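Long-range contacts in Nrps/pks (PDB 4OPF), which is a ketosynthase domain of the oxazolomycin synthase OzmH and, as in its family, probably catalyses the decarboxylative condensation that extends the polyketide chain: residues A253-G258 against R272-R277; I107-G112 against G151-V156; V12-R17 against R244-L249. All coordinates share one frame; numbering follows the deposited sequence.

Interaction 1. Residues A253-G258 against R272-R277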
ATOM      1  N   ALA A 253      -3.958  -7.327 -10.858  1.00 20.69           N
ATOM      2  CA  ALA A 253      -5.141  -7.053 -10.091  1.00 21.04           C
ATOM      3  C   ALA A 253      -5.036  -7.717  -8.742  1.00 21.29           C
ATOM      4  O   ALA A 253      -4.341  -8.723  -8.610  1.00 18.61           O
ATOM      5  CB  ALA A 253      -6.354  -7.580 -10.783  1.00 22.16           C
ATOM      6  N   VAL A 254      -5.716  -7.123  -7.753  1.00 20.30           N
ATOM      7  CA  VAL A 254      -5.741  -7.591  -6.384  1.00 20.19           C
ATOM      8  C   VAL A 254      -7.176  -7.535  -5.927  1.00 20.40           C
ATOM      9  O   VAL A 254      -7.875  -6.587  -6.220  1.00 20.70           O
ATOM     10  CB  VAL A 254      -4.861  -6.728  -5.499  1.00 22.01           C
ATOM     11  CG1 VAL A 254      -5.010  -7.076  -4.004  1.00 23.69           C
ATOM     12  CG2 VAL A 254      -3.419  -6.883  -5.917  1.00 21.77           C
ATOM     13  N   ASN A 255      -7.613  -8.496  -5.140  1.00 19.10           N
ATOM     14  CA  ASN A 255      -8.939  -8.399  -4.527  1.00 19.55           C
ATOM     15  C   ASN A 255      -8.891  -9.169  -3.208  1.00 20.28           C
ATOM     16  O   ASN A 255      -7.801  -9.527  -2.717  1.00 20.81           O
ATOM     17  CB  ASN A 255     -10.073  -8.859  -5.489  1.00 20.78           C
ATOM     18  CG  ASN A 255     -10.127 -10.390  -5.691  1.00 22.80           C
ATOM     19  OD1 ASN A 255      -9.471 -11.144  -5.002  1.00 22.45           O
ATOM     20  ND2 ASN A 255     -10.952 -10.826  -6.606  1.00 22.55           N
ATOM     21  N   ASN A 256     -10.039  -9.341  -2.591  1.00 20.73           N
ATOM     22  CA  ASN A 256     -10.141 -10.013  -1.312  1.00 22.30           C
ATOM     23  C   ASN A 256     -11.287 -11.014  -1.370  1.00 22.82           C
ATOM     24  O   ASN A 256     -12.340 -10.730  -1.931  1.00 21.89           O
ATOM     25  CB  ASN A 256     -10.480  -9.017  -0.202  1.00 23.79           C
ATOM     26  CG  ASN A 256     -10.154  -9.556   1.157  1.00 25.46           C
ATOM     27  OD1 ASN A 256     -11.004 -10.090   1.835  1.00 24.89           O
ATOM     28  ND2 ASN A 256      -8.905  -9.424   1.559  1.00 27.52           N
ATOM     29  N   ASP A 257     -11.107 -12.147  -0.694  1.00 24.26           N
ATOM     30  CA  ASP A 257     -12.158 -13.134  -0.572  1.00 24.58           C
ATOM     31  C   ASP A 257     -13.401 -12.623   0.145  1.00 25.08           C
ATOM     32  O   ASP A 257     -14.482 -13.219   0.060  1.00 23.44           O
ATOM     33  CB  ASP A 257     -11.651 -14.303   0.256  1.00 26.23           C
ATOM     34  CG  ASP A 257     -10.690 -15.166  -0.482  1.00 28.97           C
ATOM     35  OD1 ASP A 257     -10.694 -15.135  -1.727  1.00 31.04           O
ATOM     36  OD2 ASP A 257      -9.917 -15.883   0.216  1.00 34.49           O
ATOM     37  N   GLY A 258     -13.254 -11.622   0.997  1.00 24.27           N
ATOM     38  CA  GLY A 258     -14.424 -11.216   1.789  1.00 25.75           C
ATOM     39  C   GLY A 258     -14.771 -12.185   2.921  1.00 28.18           C
ATOM     40  O   GLY A 258     -13.903 -12.713   3.571  1.00 27.77           O
ATOM     41  N   ARG A 272     -11.717 -16.406  -9.626  1.00 24.79           N
ATOM     42  CA  ARG A 272     -12.114 -16.070 -10.981  1.00 25.31           C
ATOM     43  C   ARG A 272     -12.045 -14.570 -11.226  1.00 25.04           C
ATOM     44  O   ARG A 272     -11.471 -14.143 -12.206  1.00 25.46           O
ATOM     45  CB  ARG A 272     -13.507 -16.582 -11.302  1.00 25.20           C
ATOM     46  CG  ARG A 272     -13.618 -18.095 -11.352  1.00 27.41           C
ATOM     47  CD  ARG A 272     -15.009 -18.593 -11.797  1.00 28.77           C
ATOM     48  NE  ARG A 272     -16.049 -18.468 -10.802  1.00 28.86           N
ATOM     49  CZ  ARG A 272     -16.344 -19.368  -9.867  1.00 34.52           C
ATOM     50  NH1 ARG A 272     -17.316 -19.143  -8.997  1.00 35.32           N
ATOM     51  NH2 ARG A 272     -15.679 -20.504  -9.761  1.00 36.93           N
ATOM     52  N   GLY A 273     -12.596 -13.779 -10.318  1.00 25.17           N
ATOM     53  CA  GLY A 273     -12.680 -12.356 -10.508  1.00 25.36           C
ATOM     54  C   GLY A 273     -11.307 -11.685 -10.629  1.00 24.63           C
ATOM     55  O   GLY A 273     -11.113 -10.820 -11.455  1.00 23.33           O
ATOM     56  N   VAL A 274     -10.338 -12.079  -9.799  1.00 23.84           N
ATOM     57  CA  VAL A 274      -9.049 -11.400  -9.816  1.00 22.03           C
ATOM     58  C   VAL A 274      -8.334 -11.749 -11.109  1.00 22.80           C
ATOM     59  O   VAL A 274      -7.660 -10.909 -11.718  1.00 23.08           O
ATOM     60  CB  VAL A 274      -8.205 -11.713  -8.585  1.00 22.25           C
ATOM     61  CG1 VAL A 274      -7.526 -13.072  -8.693  1.00 22.17           C
ATOM     62  CG2 VAL A 274      -7.169 -10.655  -8.433  1.00 22.26           C
HETATM   63  N   MSE A 275      -8.519 -12.964 -11.579  1.00 23.97           N
HETATM   64  CA  MSE A 275      -7.856 -13.341 -12.839  1.00 24.38           C
HETATM   65  C   MSE A 275      -8.526 -12.642 -14.015  1.00 24.57           C
HETATM   66  O   MSE A 275      -7.833 -12.114 -14.884  1.00 23.62           O
HETATM   67  CB  MSE A 275      -7.854 -14.839 -13.085  1.00 23.72           C
HETATM   68  CG  MSE A 275      -7.040 -15.610 -12.033  1.00 24.67           C
HETATM   69 SE   MSE A 275      -6.799 -17.509 -12.551  0.65 27.61          SE
HETATM   70  CE  MSE A 275      -8.519 -18.123 -11.955  1.00 26.33           C
ATOM     71  N   ALA A 276      -9.850 -12.637 -14.063  1.00 24.46           N
ATOM     72  CA  ALA A 276     -10.558 -11.912 -15.126  1.00 26.37           C
ATOM     73  C   ALA A 276     -10.256 -10.429 -15.124  1.00 27.18           C
ATOM     74  O   ALA A 276     -10.102  -9.818 -16.176  1.00 27.66           O
ATOM     75  CB  ALA A 276     -12.071 -12.145 -15.009  1.00 29.16           C
ATOM     76  N   ARG A 277     -10.120  -9.812 -13.951  1.00 26.40           N
ATOM     77  CA  ARG A 277      -9.730  -8.414 -13.887  1.00 25.22           C
ATOM     78  C   ARG A 277      -8.340  -8.149 -14.417  1.00 25.25           C
ATOM     79  O   ARG A 277      -8.101  -7.159 -15.132  1.00 25.00           O
ATOM     80  CB  ARG A 277      -9.888  -7.912 -12.432  1.00 29.69           C
ATOM     81  CG  ARG A 277      -9.531  -6.462 -12.199  1.00 32.22           C
ATOM     82  CD  ARG A 277     -10.495  -5.465 -12.902  1.00 35.84           C
ATOM     83  NE  ARG A 277      -9.932  -4.116 -12.710  1.00 39.78           N
ATOM     84  CZ  ARG A 277     -10.106  -3.086 -13.525  1.00 44.06           C
ATOM     85  NH1 ARG A 277      -9.495  -1.934 -13.251  1.00 44.84           N
ATOM     86  NH2 ARG A 277     -10.866  -3.216 -14.613  1.00 42.92           N
TER

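Interaction 2. Residues I107-G112 against G151-V156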
ATOM      1  N   ILE A 107      11.685   7.692  -7.332  1.00 22.67           N
ATOM      2  CA  ILE A 107      11.606   6.260  -7.481  1.00 22.56           C
ATOM      3  C   ILE A 107      10.927   5.694  -6.227  1.00 21.01           C
ATOM      4  O   ILE A 107      11.391   5.925  -5.142  1.00 20.48           O
ATOM      5  CB  ILE A 107      13.026   5.675  -7.680  1.00 23.61           C
ATOM      6  CG1 ILE A 107      13.617   6.295  -8.970  1.00 25.86           C
ATOM      7  CG2 ILE A 107      12.978   4.168  -7.725  1.00 23.09           C
ATOM      8  CD1 ILE A 107      14.915   5.679  -9.383  1.00 29.37           C
ATOM      9  N   GLY A 108       9.819   4.986  -6.403  1.00 19.83           N
ATOM     10  CA  GLY A 108       9.114   4.388  -5.278  1.00 20.74           C
ATOM     11  C   GLY A 108       9.719   3.043  -4.929  1.00 20.06           C
ATOM     12  O   GLY A 108      10.412   2.427  -5.743  1.00 22.51           O
ATOM     13  N   VAL A 109       9.522   2.640  -3.689  1.00 19.34           N
ATOM     14  CA  VAL A 109       9.994   1.394  -3.153  1.00 18.39           C
ATOM     15  C   VAL A 109       8.802   0.672  -2.528  1.00 19.43           C
ATOM     16  O   VAL A 109       8.125   1.196  -1.652  1.00 18.91           O
ATOM     17  CB  VAL A 109      11.032   1.646  -2.080  1.00 19.40           C
ATOM     18  CG1 VAL A 109      11.496   0.355  -1.404  1.00 19.81           C
ATOM     19  CG2 VAL A 109      12.215   2.363  -2.666  1.00 20.29           C
ATOM     20  N   TYR A 110       8.546  -0.542  -2.979  1.00 18.29           N
ATOM     21  CA  TYR A 110       7.402  -1.320  -2.565  1.00 18.42           C
ATOM     22  C   TYR A 110       7.880  -2.698  -2.204  1.00 19.18           C
ATOM     23  O   TYR A 110       8.354  -3.437  -3.077  1.00 19.16           O
ATOM     24  CB  TYR A 110       6.376  -1.391  -3.716  1.00 18.73           C
ATOM     25  CG  TYR A 110       5.947  -0.004  -4.154  1.00 18.59           C
ATOM     26  CD1 TYR A 110       4.942   0.686  -3.500  1.00 20.73           C
ATOM     27  CD2 TYR A 110       6.654   0.669  -5.109  1.00 18.14           C
ATOM     28  CE1 TYR A 110       4.578   1.983  -3.897  1.00 20.56           C
ATOM     29  CE2 TYR A 110       6.295   1.939  -5.506  1.00 18.78           C
ATOM     30  CZ  TYR A 110       5.270   2.592  -4.889  1.00 19.91           C
ATOM     31  OH  TYR A 110       4.952   3.880  -5.291  1.00 21.59           O
ATOM     32  N   VAL A 111       7.806  -3.046  -0.922  1.00 18.96           N
ATOM     33  CA  VAL A 111       8.370  -4.295  -0.447  1.00 21.02           C
ATOM     34  C   VAL A 111       7.336  -5.200   0.136  1.00 22.00           C
ATOM     35  O   VAL A 111       6.528  -4.763   0.940  1.00 23.39           O
ATOM     36  CB  VAL A 111       9.411  -4.039   0.669  1.00 22.45           C
ATOM     37  CG1 VAL A 111       9.981  -5.319   1.264  1.00 22.58           C
ATOM     38  CG2 VAL A 111      10.534  -3.193   0.109  1.00 22.45           C
ATOM     39  N   GLY A 112       7.356  -6.467  -0.275  1.00 21.98           N
ATOM     40  CA  GLY A 112       6.536  -7.471   0.368  1.00 22.09           C
ATOM     41  C   GLY A 112       7.388  -8.211   1.370  1.00 22.74           C
ATOM     42  O   GLY A 112       8.393  -8.800   1.032  1.00 22.10           O
ATOM     43  N   GLY A 151      10.512   8.621  -4.017  1.00 22.95           N
ATOM     44  CA  GLY A 151       9.125   8.203  -4.249  1.00 23.41           C
ATOM     45  C   GLY A 151       8.532   7.633  -2.965  1.00 23.97           C
ATOM     46  O   GLY A 151       9.238   7.502  -1.965  1.00 23.37           O
ATOM     47  N   PRO A 152       7.244   7.286  -2.979  1.00 22.69           N
ATOM     48  CA  PRO A 152       6.675   6.590  -1.813  1.00 23.37           C
ATOM     49  C   PRO A 152       7.428   5.328  -1.453  1.00 22.96           C
ATOM     50  O   PRO A 152       7.946   4.639  -2.346  1.00 22.19           O
ATOM     51  CB  PRO A 152       5.221   6.262  -2.243  1.00 23.46           C
ATOM     52  CG  PRO A 152       4.970   7.093  -3.446  1.00 23.34           C
ATOM     53  CD  PRO A 152       6.286   7.371  -4.108  1.00 23.18           C
ATOM     54  N   SER A 153       7.507   5.028  -0.158  1.00 23.72           N
ATOM     55  CA  SER A 153       8.274   3.915   0.325  1.00 25.00           C
ATOM     56  C   SER A 153       7.380   3.128   1.226  1.00 27.21           C
ATOM     57  O   SER A 153       7.070   3.611   2.295  1.00 29.32           O
ATOM     58  CB  SER A 153       9.422   4.428   1.150  1.00 27.23           C
ATOM     59  OG  SER A 153      10.371   3.416   1.486  1.00 28.52           O
ATOM     60  N   THR A 154       6.972   1.932   0.820  1.00 26.03           N
ATOM     61  CA  THR A 154       5.967   1.193   1.568  1.00 28.73           C
ATOM     62  C   THR A 154       6.232  -0.296   1.644  1.00 24.98           C
ATOM     63  O   THR A 154       6.787  -0.912   0.733  1.00 21.97           O
ATOM     64  CB  THR A 154       4.528   1.397   0.969  1.00 38.69           C
ATOM     65  OG1 THR A 154       4.537   1.108  -0.392  1.00 44.60           O
ATOM     66  CG2 THR A 154       4.060   2.853   1.053  1.00 43.31           C
ATOM     67  N   VAL A 155       5.838  -0.871   2.753  1.00 22.29           N
ATOM     68  CA  VAL A 155       5.947  -2.261   2.979  1.00 24.65           C
ATOM     69  C   VAL A 155       4.529  -2.820   3.114  1.00 26.62           C
ATOM     70  O   VAL A 155       3.717  -2.247   3.853  1.00 25.40           O
ATOM     71  CB  VAL A 155       6.651  -2.568   4.315  1.00 25.66           C
ATOM     72  CG1 VAL A 155       6.690  -4.068   4.558  1.00 26.72           C
ATOM     73  CG2 VAL A 155       8.057  -2.057   4.320  1.00 26.11           C
ATOM     74  N   VAL A 156       4.298  -3.992   2.524  1.00 28.09           N
ATOM     75  CA  VAL A 156       3.050  -4.708   2.709  1.00 32.33           C
ATOM     76  C   VAL A 156       3.279  -6.118   3.176  1.00 32.50           C
ATOM     77  O   VAL A 156       4.185  -6.806   2.719  1.00 33.33           O
ATOM     78  CB  VAL A 156       2.163  -4.686   1.449  1.00 41.44           C
ATOM     79  CG1 VAL A 156       1.719  -3.260   1.195  1.00 49.18           C
ATOM     80  CG2 VAL A 156       2.901  -5.140   0.240  1.00 39.13           C
TER
HETATM   81  O   HOH W   1      11.444   5.764  -2.002  1.00 24.70           O

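Interaction 3. Residues V12-R17 against R244-L249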
ATOM      1  N   VAL A  12      13.146  -3.468 -16.099  1.00 25.32           N
ATOM      2  CA  VAL A  12      14.411  -3.073 -16.617  1.00 24.55           C
ATOM      3  C   VAL A  12      15.594  -3.611 -15.844  1.00 27.45           C
ATOM      4  O   VAL A  12      16.738  -3.410 -16.273  1.00 26.56           O
ATOM      5  CB  VAL A  12      14.535  -1.548 -16.771  1.00 25.59           C
ATOM      6  CG1 VAL A  12      13.369  -1.002 -17.581  1.00 27.37           C
ATOM      7  CG2 VAL A  12      14.636  -0.826 -15.427  1.00 26.74           C
ATOM      8  N   GLY A  13      15.359  -4.277 -14.721  1.00 24.53           N
ATOM      9  CA  GLY A  13      16.432  -4.895 -14.017  1.00 26.41           C
ATOM     10  C   GLY A  13      15.909  -5.807 -12.939  1.00 25.09           C
ATOM     11  O   GLY A  13      14.793  -5.601 -12.440  1.00 22.57           O
HETATM   12  N   MSE A  14      16.695  -6.823 -12.591  1.00 24.56           N
HETATM   13  CA  MSE A  14      16.250  -7.756 -11.592  1.00 26.23           C
HETATM   14  C   MSE A  14      17.392  -8.482 -10.981  1.00 24.28           C
HETATM   15  O   MSE A  14      18.406  -8.694 -11.613  1.00 24.09           O
HETATM   16  CB  MSE A  14      15.288  -8.775 -12.201  1.00 29.29           C
HETATM   17  CG  MSE A  14      15.916  -9.493 -13.406  1.00 38.00           C
HETATM   18 SE   MSE A  14      14.547 -10.620 -14.383  0.65 45.24          SE
HETATM   19  CE  MSE A  14      13.256 -10.680 -13.069  1.00 28.18           C
ATOM     20  N   SER A  15      17.178  -8.919  -9.762  1.00 23.90           N
ATOM     21  CA  SER A  15      18.114  -9.722  -9.031  1.00 25.83           C
ATOM     22  C   SER A  15      17.344 -10.558  -8.066  1.00 25.58           C
ATOM     23  O   SER A  15      16.191 -10.264  -7.721  1.00 26.94           O
ATOM     24  CB  SER A  15      19.052  -8.864  -8.215  1.00 29.65           C
ATOM     25  OG  SER A  15      20.146  -9.695  -7.778  1.00 33.97           O
ATOM     26  N   GLY A  16      17.966 -11.611  -7.599  1.00 25.23           N
ATOM     27  CA  GLY A  16      17.359 -12.445  -6.561  1.00 26.57           C
ATOM     28  C   GLY A  16      18.216 -13.603  -6.086  1.00 26.85           C
ATOM     29  O   GLY A  16      19.263 -13.857  -6.655  1.00 27.53           O
ATOM     30  N   ARG A  17      17.753 -14.276  -5.040  1.00 26.33           N
ATOM     31  CA  ARG A  17      18.493 -15.325  -4.389  1.00 29.60           C
ATOM     32  C   ARG A  17      17.482 -16.267  -3.793  1.00 28.85           C
ATOM     33  O   ARG A  17      16.601 -15.822  -3.105  1.00 27.02           O
ATOM     34  CB  ARG A  17      19.333 -14.683  -3.277  1.00 33.84           C
ATOM     35  CG  ARG A  17      20.433 -15.525  -2.798  1.00 40.23           C
ATOM     36  CD  ARG A  17      21.353 -14.868  -1.765  1.00 41.85           C
ATOM     37  NE  ARG A  17      21.669 -13.473  -2.097  1.00 46.18           N
ATOM     38  CZ  ARG A  17      22.548 -12.711  -1.401  1.00 49.37           C
ATOM     39  NH1 ARG A  17      22.774 -11.453  -1.753  1.00 42.99           N
ATOM     40  NH2 ARG A  17      23.217 -13.226  -0.348  1.00 47.26           N
ATOM     41  N   ARG A 244      17.502  -1.957 -20.812  1.00 35.04           N
ATOM     42  CA  ARG A 244      17.181  -3.371 -20.982  1.00 35.04           C
ATOM     43  C   ARG A 244      15.684  -3.579 -20.656  1.00 34.66           C
ATOM     44  O   ARG A 244      15.114  -2.881 -19.787  1.00 35.84           O
ATOM     45  CB  ARG A 244      18.038  -4.188 -20.014  1.00 38.69           C
ATOM     46  CG  ARG A 244      19.546  -3.883 -20.059  1.00 41.02           C
ATOM     47  CD  ARG A 244      20.328  -4.792 -19.136  1.00 41.60           C
ATOM     48  NE  ARG A 244      20.433  -6.131 -19.682  1.00 43.18           N
ATOM     49  CZ  ARG A 244      20.674  -7.227 -18.987  1.00 43.86           C
ATOM     50  NH1 ARG A 244      20.798  -7.177 -17.676  1.00 42.41           N
ATOM     51  NH2 ARG A 244      20.748  -8.399 -19.614  1.00 44.87           N
ATOM     52  N   VAL A 245      14.997  -4.426 -21.405  1.00 31.07           N
ATOM     53  CA  VAL A 245      13.641  -4.760 -21.095  1.00 30.18           C
ATOM     54  C   VAL A 245      13.583  -6.256 -21.069  1.00 30.29           C
ATOM     55  O   VAL A 245      13.562  -6.880 -22.113  1.00 30.54           O
ATOM     56  CB  VAL A 245      12.658  -4.254 -22.162  1.00 33.07           C
ATOM     57  CG1 VAL A 245      11.250  -4.711 -21.803  1.00 32.65           C
ATOM     58  CG2 VAL A 245      12.701  -2.735 -22.288  1.00 33.91           C
ATOM     59  N   HIS A 246      13.501  -6.828 -19.884  1.00 28.13           N
ATOM     60  CA  HIS A 246      13.409  -8.263 -19.687  1.00 28.84           C
ATOM     61  C   HIS A 246      12.026  -8.835 -19.953  1.00 29.13           C
ATOM     62  O   HIS A 246      11.894  -9.968 -20.374  1.00 30.24           O
ATOM     63  CB  HIS A 246      13.729  -8.593 -18.236  1.00 29.43           C
ATOM     64  CG  HIS A 246      15.130  -8.274 -17.826  1.00 31.67           C
ATOM     65  ND1 HIS A 246      16.221  -8.645 -18.562  1.00 37.04           N
ATOM     66  CD2 HIS A 246      15.613  -7.620 -16.750  1.00 35.17           C
ATOM     67  CE1 HIS A 246      17.322  -8.245 -17.950  1.00 40.21           C
ATOM     68  NE2 HIS A 246      16.977  -7.654 -16.827  1.00 35.68           N
ATOM     69  N   ALA A 247      11.009  -8.073 -19.618  1.00 27.97           N
ATOM     70  CA  ALA A 247       9.637  -8.433 -19.886  1.00 27.43           C
ATOM     71  C   ALA A 247       8.786  -7.207 -19.629  1.00 26.26           C
ATOM     72  O   ALA A 247       9.267  -6.187 -19.127  1.00 26.22           O
ATOM     73  CB  ALA A 247       9.200  -9.614 -19.026  1.00 27.21           C
ATOM     74  N   VAL A 248       7.527  -7.303 -19.983  1.00 25.69           N
ATOM     75  CA  VAL A 248       6.574  -6.256 -19.788  1.00 26.77           C
ATOM     76  C   VAL A 248       5.430  -6.757 -18.901  1.00 27.63           C
ATOM     77  O   VAL A 248       4.769  -7.784 -19.198  1.00 25.48           O
ATOM     78  CB  VAL A 248       6.020  -5.793 -21.146  1.00 29.78           C
ATOM     79  CG1 VAL A 248       4.968  -4.711 -21.009  1.00 30.41           C
ATOM     80  CG2 VAL A 248       7.162  -5.255 -21.990  1.00 30.71           C
ATOM     81  N   LEU A 249       5.136  -5.985 -17.853  1.00 25.14           N
ATOM     82  CA  LEU A 249       3.920  -6.201 -17.055  1.00 25.05           C
ATOM     83  C   LEU A 249       2.749  -5.525 -17.737  1.00 26.08           C
ATOM     84  O   LEU A 249       2.777  -4.307 -17.951  1.00 24.81           O
ATOM     85  CB  LEU A 249       4.085  -5.665 -15.640  1.00 25.56           C
ATOM     86  CG  LEU A 249       2.842  -5.692 -14.753  1.00 27.55           C
ATOM     87  CD1 LEU A 249       2.492  -7.089 -14.361  1.00 26.31           C
ATOM     88  CD2 LEU A 249       3.140  -4.881 -13.503  1.00 31.78           C
TER
HETATM   89  O   HOH W   2      18.016  -1.328 -17.961  1.00 30.08           O

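Interaction 1. Residues A253-G258 against R272-R277
In this thiolase-fold ketosynthase, helix 268-282 follows strand 247-256 and packs back against it, Val274 lying over Ala253 and Asn255. The two short axes come within 7.4 Å and run nearly antiparallel, at 161°. Strand alternation turns Ala253 and Asn255 to the helix, while Val254 points the other way and packs on Pro152 of the second subunit. Alanine suits the close approach: its small CB lets CG2 of Val274 reach the backbone, 3.4 Å from Ala253 O. Asn255 CG sits between backbone N and carbonyl carbon (chi1 73°), which lays the amide across Val274, ND2 being 3.5 Å from Val274 CB. ND2 donates to Ala270 O and OD1 accepts from Asn402 ND2, fixing the flip of the amide and joining the helix to strand 401-408. An alanine here would probably cost Ala270 O this donor, leave Asn402 ND2 with Asp257 OD1 alone of these two partners, and open a gap beside Val274. Arginine combines an apolar stem with a charged tip: Arg277 bends at chi2 (67°) and sends NH1 to a salt bridge with Asp178 of the second subunit, while its CG rests 3.7 Å from Ala253 CB.

Interaction 2. Residues I107-G112 against G151-V156
Strands 107-112 and 153-156 run parallel, 13° apart, and register Val109 with Ser153 and Val111 with Val155 as the outermost pair, within this chain, of the large mixed sheet of the thiolase fold. Val109 and Val111 each use both backbone polar groups: Val109 N donates to Pro152 O and Val111 N to Thr154 O, while Val109 O takes Thr154 N and Val111 O takes Val156 N. All four bonds are nearly straight at the hydrogen; Thr154 N to Val109 O is 2.8 Å. Where the pairing begins, Gly151 N to Ile107 O is weak, bent to 135°, and a water donating to both Ile107 O and Gly151 O supplements it. Glycine fits twice here, since a CB on Gly151 would clash with Gly108 N, and one on Gly108 would run into CE2 of Tyr110.

Val109, Val111, Ser153 and Val155 share a face, with Ala140 of helix 138-147 against it. The valines give that face branched apolar bulk; Ser153 adds a small polar tip, its OG hydrogen-bonded to Ser144 OG. Tyr110, Thr154 and Val156 occupy the other face. Helix 162-175 of the same chain packs on Tyr110 and Val156, its His169 touching both, while Thr154 meets His169 of the second subunit.

Tyr110 CG is anti to its own carbonyl carbon (chi1 -57°), and the ring folds back along the sheet toward Gly108, with one face over Pro152 O. The ring lies where a side chain on Gly108 would have to go. Its hydroxyl meets the proline ring, OH lying 3.7 Å from Pro152 CG. Thr154 runs alongside the tyrosine, pointing the same way, and its OG1 approaches the ring obliquely, 3.2 Å from Tyr110 CD1.

Interaction 3. Residues V12-R17 against R244-L249
Val12 and selenomethionine Met14 meet Arg244 and His246 of the loop that leads into strand 247-256, the antiparallel neighbour of strand 9-17 in the central thiolase-fold sheet; Val12 and Gly13 form a classic beta bulge opposite Leu231. Contacts to the backbone come first: Val12 CA directs a C-H at Arg244 O over 3.3 Å, and Val12 CB lies equally near that oxygen. A water bridges the same two residues, donating to Val12 O and accepting from Arg244 N.

Side-chain packing centres on the imidazole. Met14 CG lies between backbone N and carbonyl carbon (chi1 55°), and the chain crosses the ring obliquely, with Met14 SE 4.0 Å from His246 CD2. An unbranched, polarisable side chain suits this sulfur-aromatic type of contact, with selenium here in sulfur's place.

Polar anchoring falls to Asp94 of helix 79-95, which takes His246 NE2 and the backbone N of Met14 on OD2 and forms a salt bridge with Arg244 NH1. It probably holds imidazole and guanidinium in place together. Within the 244-249 segment itself, Arg244 NH2 lies in plane at the imidazole edge, and His246 CE1 sits 3.5 Å above the guanidinium plane, over its centre.

All three contacts reach one mixed sheet. Interactions 2 and 3 are buried, interaction 3 closest to the middle of the chain; interaction 1 is only partly buried. Interaction 3 lies at the entry to strand 247-256 and interaction 1 at its far end, against the helix that follows. Interaction 2 is a regular backbone ladder, whereas interaction 1 relies on helix-to-sheet side-chain packing and interaction 3 on an imidazole, a selenium and polar groups gathered by one carboxylate. Interactions 1 and 2 both reach the second subunit, and interaction 1 has its salt bridge there; interaction 3 touches no second chain and finds its charged partner within its own.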